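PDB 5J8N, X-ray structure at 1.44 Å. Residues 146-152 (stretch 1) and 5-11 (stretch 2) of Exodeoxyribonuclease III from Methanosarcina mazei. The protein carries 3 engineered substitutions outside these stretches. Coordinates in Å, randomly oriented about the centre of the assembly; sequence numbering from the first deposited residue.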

ATOM      1  N   LEU A 146       0.339 -11.591   9.085  1.00 13.92           N
ATOM      2  CA  LEU A 146       0.609 -10.253   8.579  1.00 13.76           C
ATOM      3  C   LEU A 146      -0.009 -10.008   7.244  1.00 13.61           C
ATOM      4  O   LEU A 146       0.192 -10.783   6.305  1.00 14.30           O
ATOM      5  CB  LEU A 146       2.123 -10.054   8.434  1.00 14.25           C
ATOM      6  CG  LEU A 146       2.804  -9.995   9.800  1.00 18.80           C
ATOM      7  CD1 LEU A 146       4.265 -10.385   9.708  1.00 30.79           C
ATOM      8  CD2 LEU A 146       2.659  -8.607  10.387  1.00 29.43           C
ATOM      9  N   VAL A 147      -0.700  -8.874   7.118  1.00 13.23           N
ATOM     10  CA  VAL A 147      -1.192  -8.368   5.849  1.00 12.33           C
ATOM     11  C   VAL A 147      -0.479  -7.037   5.674  1.00 11.97           C
ATOM     12  O   VAL A 147      -0.545  -6.185   6.579  1.00 13.13           O
ATOM     13  CB  VAL A 147      -2.716  -8.164   5.873  1.00 11.40           C
ATOM     14  CG1 VAL A 147      -3.198  -7.559   4.558  1.00 14.70           C
ATOM     15  CG2 VAL A 147      -3.378  -9.450   6.114  1.00 14.00           C
ATOM     16  N   ILE A 148       0.206  -6.845   4.554  1.00 12.00           N
ATOM     17  CA  ILE A 148       0.937  -5.620   4.290  1.00 13.37           C
ATOM     18  C   ILE A 148       0.451  -5.044   3.001  1.00 12.74           C
ATOM     19  O   ILE A 148       0.598  -5.644   1.933  1.00 13.48           O
ATOM     20  CB  ILE A 148       2.462  -5.877   4.187  1.00 13.33           C
ATOM     21  CG1 ILE A 148       2.947  -6.549   5.486  1.00 13.98           C
ATOM     22  CG2 ILE A 148       3.209  -4.572   3.932  1.00 15.94           C
ATOM     23  CD1 ILE A 148       3.520  -7.955   5.252  1.00 18.73           C
ATOM     24  N   CYS A 149      -0.142  -3.862   3.065  1.00 11.35           N
ATOM     25  CA  CYS A 149      -0.624  -3.282   1.790  1.00 11.34           C
ATOM     26  C   CYS A 149       0.028  -1.934   1.596  1.00 11.99           C
ATOM     27  O   CYS A 149       0.325  -1.179   2.550  1.00 12.04           O
ATOM     28  CB  CYS A 149      -2.140  -3.123   1.778  1.00 13.66           C
ATOM     29  SG  CYS A 149      -2.868  -2.092   3.077  1.00 14.64           S
ATOM     30  N   GLY A 150       0.128  -1.574   0.319  1.00 14.30           N
ATOM     31  CA  GLY A 150       0.492  -0.200   0.014  1.00 14.22           C
ATOM     32  C   GLY A 150       1.298  -0.115  -1.244  1.00 13.29           C
ATOM     33  O   GLY A 150       1.318  -1.012  -2.108  1.00 12.89           O
ATOM     34  N   ASP A 151       1.926   1.051  -1.379  1.00 12.50           N
ATOM     35  CA  ASP A 151       2.652   1.452  -2.576  1.00 10.29           C
ATOM     36  C   ASP A 151       4.103   1.166  -2.318  1.00 11.50           C
ATOM     37  O   ASP A 151       4.750   1.888  -1.540  1.00 11.79           O
ATOM     38  CB  ASP A 151       2.368   2.921  -2.822  1.00 11.50           C
ATOM     39  CG  ASP A 151       3.135   3.510  -3.943  1.00 11.77           C
ATOM     40  OD1 ASP A 151       3.865   2.807  -4.657  1.00 13.68           O
ATOM     41  OD2 ASP A 151       3.005   4.757  -4.132  1.00 11.99           O
ATOM     42  N   VAL A 152       4.592   0.105  -2.951  1.00 11.15           N
ATOM     43  CA  VAL A 152       5.981  -0.330  -2.767  1.00 12.74           C
ATOM     44  C   VAL A 152       6.904   0.552  -3.614  1.00 11.75           C
ATOM     45  O   VAL A 152       8.120   0.574  -3.392  1.00 12.91           O
ATOM     46  CB  VAL A 152       6.048  -1.821  -3.158  1.00 11.86           C
ATOM     47  CG1 VAL A 152       7.480  -2.366  -3.143  1.00 14.21           C
ATOM     48  CG2 VAL A 152       5.150  -2.621  -2.208  1.00 13.13           C
TER
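Stretch 2 (5-11) NLISWNV

Stretch 2 runs as an extended β-strand from N5 through N10, continuing a strand that begins earlier in the chain, and leaves it at V11. It lies beside the strand of stretch 1, which includes L146 to C149, before the chain turns a corner at G150. The two strands point the same way, their N-to-C directions 33° apart, and their axes come no closer than 8.9 Å. That spacing is too wide for backbone pairing, so the strands meet through side chains. The backbones draw nearer toward the corner: the CA atoms of G150 and S8 are 6.2 Å apart, and just past it those of D151 and N10 are 6.6 Å apart.

The alternation of an extended chain decides which residues take part. L6, S8 and N10 direct their CA-to-CB bonds toward stretch 1, while I7 and W9 direct theirs away; V147, C149 and D151 answer from stretch 1. The contact grades from apolar to polar along the chain. L6 supplies a branched aliphatic end that reaches both partners, its CD1 lying 4.4 Å from CG1 of V147 and its CD2 4.4 Å from SG of C149, a loose apolar packing across the gap.

Next comes S8, whose small side chain suits the narrowing space: its OG lies 3.7 Å from CB of C149 and 3.6 Å from N of G150, while its hydrogen bonding is satisfied elsewhere in the structure. At G150, phi/psi of 147°/-164° would jam a CB against the carbonyl O of C149, so the backbone itself calls for glycine.

The polar end is fixed by N10, whose amide ND2 donates a hydrogen bond to OD2 of D151 at 2.7 Å. Amide and carboxylate are a natural pair, one offering N-H groups and the other accepting them, and in this buried setting the bond gives both polar groups a partner.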

ATOM      1  N   ASN A   5     -12.973  -7.694   3.300  1.00 15.06           N
ATOM      2  CA  ASN A   5     -12.669  -7.251   1.965  1.00 15.87           C
ATOM      3  C   ASN A   5     -11.870  -5.938   2.106  1.00 15.08           C
ATOM      4  O   ASN A   5     -12.412  -4.934   2.615  1.00 15.81           O
ATOM      5  CB  ASN A   5     -13.964  -7.046   1.208  1.00 14.38           C
ATOM      6  CG  ASN A   5     -13.745  -6.811  -0.276  1.00 19.66           C
ATOM      7  OD1 ASN A   5     -12.613  -6.673  -0.738  1.00 19.57           O
ATOM      8  ND2 ASN A   5     -14.841  -6.730  -1.017  1.00 24.76           N
ATOM      9  N   LEU A   6     -10.607  -5.975   1.741  1.00 12.42           N
ATOM     10  CA  LEU A   6      -9.702  -4.876   1.912  1.00 11.99           C
ATOM     11  C   LEU A   6      -9.351  -4.214   0.583  1.00 13.26           C
ATOM     12  O   LEU A   6      -9.105  -4.901  -0.418  1.00 14.16           O
ATOM     13  CB  LEU A   6      -8.419  -5.375   2.581  1.00 14.18           C
ATOM     14  CG  LEU A   6      -7.306  -4.341   2.803  1.00 15.61           C
ATOM     15  CD1 LEU A   6      -6.549  -4.699   4.119  1.00 20.61           C
ATOM     16  CD2 LEU A   6      -6.396  -4.263   1.652  1.00 19.22           C
ATOM     17  N   ILE A   7      -9.315  -2.872   0.570  1.00 11.06           N
ATOM     18  CA  ILE A   7      -8.852  -2.147  -0.616  1.00 12.64           C
ATOM     19  C   ILE A   7      -7.804  -1.151  -0.145  1.00 11.48           C
ATOM     20  O   ILE A   7      -7.861  -0.641   0.982  1.00 12.77           O
ATOM     21  CB  ILE A   7     -10.036  -1.493  -1.340  1.00 12.72           C
ATOM     22  CG1 ILE A   7      -9.633  -0.903  -2.710  1.00 13.96           C
ATOM     23  CG2 ILE A   7     -10.729  -0.388  -0.476  1.00 14.60           C
ATOM     24  CD1 ILE A   7     -10.858  -0.610  -3.591  1.00 13.14           C
ATOM     25  N   SER A   8      -6.799  -0.914  -0.971  1.00 10.58           N
ATOM     26  CA  SER A   8      -5.644  -0.095  -0.690  1.00 10.13           C
ATOM     27  C   SER A   8      -5.392   0.808  -1.870  1.00 11.19           C
ATOM     28  O   SER A   8      -5.414   0.327  -3.028  1.00 11.29           O
ATOM     29  CB  SER A   8      -4.458  -1.010  -0.446  1.00 13.55           C
ATOM     30  OG  SER A   8      -3.222  -0.274  -0.245  1.00 13.03           O
ATOM     31  N   TRP A   9      -5.170   2.092  -1.628  1.00 10.24           N
ATOM     32  CA  TRP A   9      -5.116   3.029  -2.721  1.00 11.21           C
ATOM     33  C   TRP A   9      -4.170   4.182  -2.418  1.00 10.65           C
ATOM     34  O   TRP A   9      -4.396   4.909  -1.442  1.00 10.69           O
ATOM     35  CB  TRP A   9      -6.542   3.593  -2.991  1.00 10.08           C
ATOM     36  CG  TRP A   9      -6.671   4.382  -4.286  1.00 10.35           C
ATOM     37  CD1 TRP A   9      -5.813   4.405  -5.363  1.00 11.66           C
ATOM     38  CD2 TRP A   9      -7.782   5.210  -4.642  1.00 10.80           C
ATOM     39  NE1 TRP A   9      -6.348   5.215  -6.396  1.00 11.06           N
ATOM     40  CE2 TRP A   9      -7.567   5.689  -5.959  1.00 11.35           C
ATOM     41  CE3 TRP A   9      -8.964   5.535  -3.981  1.00 12.51           C
ATOM     42  CZ2 TRP A   9      -8.455   6.551  -6.594  1.00 12.05           C
ATOM     43  CZ3 TRP A   9      -9.874   6.364  -4.623  1.00 13.44           C
ATOM     44  CH2 TRP A   9      -9.597   6.877  -5.929  1.00 13.53           C
ATOM     45  N   ASN A  10      -3.177   4.410  -3.285  1.00  9.68           N
ATOM     46  CA  ASN A  10      -2.404   5.658  -3.221  1.00  9.64           C
ATOM     47  C   ASN A  10      -3.198   6.725  -3.963  1.00  9.48           C
ATOM     48  O   ASN A  10      -3.422   6.583  -5.192  1.00 10.62           O
ATOM     49  CB  ASN A  10      -1.020   5.474  -3.851  1.00 10.23           C
ATOM     50  CG  ASN A  10      -0.238   6.767  -3.915  1.00 10.79           C
ATOM     51  OD1 ASN A  10      -0.804   7.844  -4.158  1.00 11.57           O
ATOM     52  ND2 ASN A  10       1.097   6.684  -3.707  1.00 11.82           N
ATOM     53  N   VAL A  11      -3.682   7.699  -3.203  1.00 10.49           N
ATOM     54  CA  VAL A  11      -4.626   8.682  -3.705  1.00 10.71           C
ATOM     55  C   VAL A  11      -3.981   9.920  -4.284  1.00 11.56           C
ATOM     56  O   VAL A  11      -4.655  10.770  -4.867  1.00 12.52           O
ATOM     57  CB  VAL A  11      -5.622   9.100  -2.616  1.00 11.94           C
ATOM     58  CG1 VAL A  11      -6.569   7.913  -2.288  1.00 15.73           C
ATOM     59  CG2 VAL A  11      -4.972   9.613  -1.360  1.00 12.46           C
TER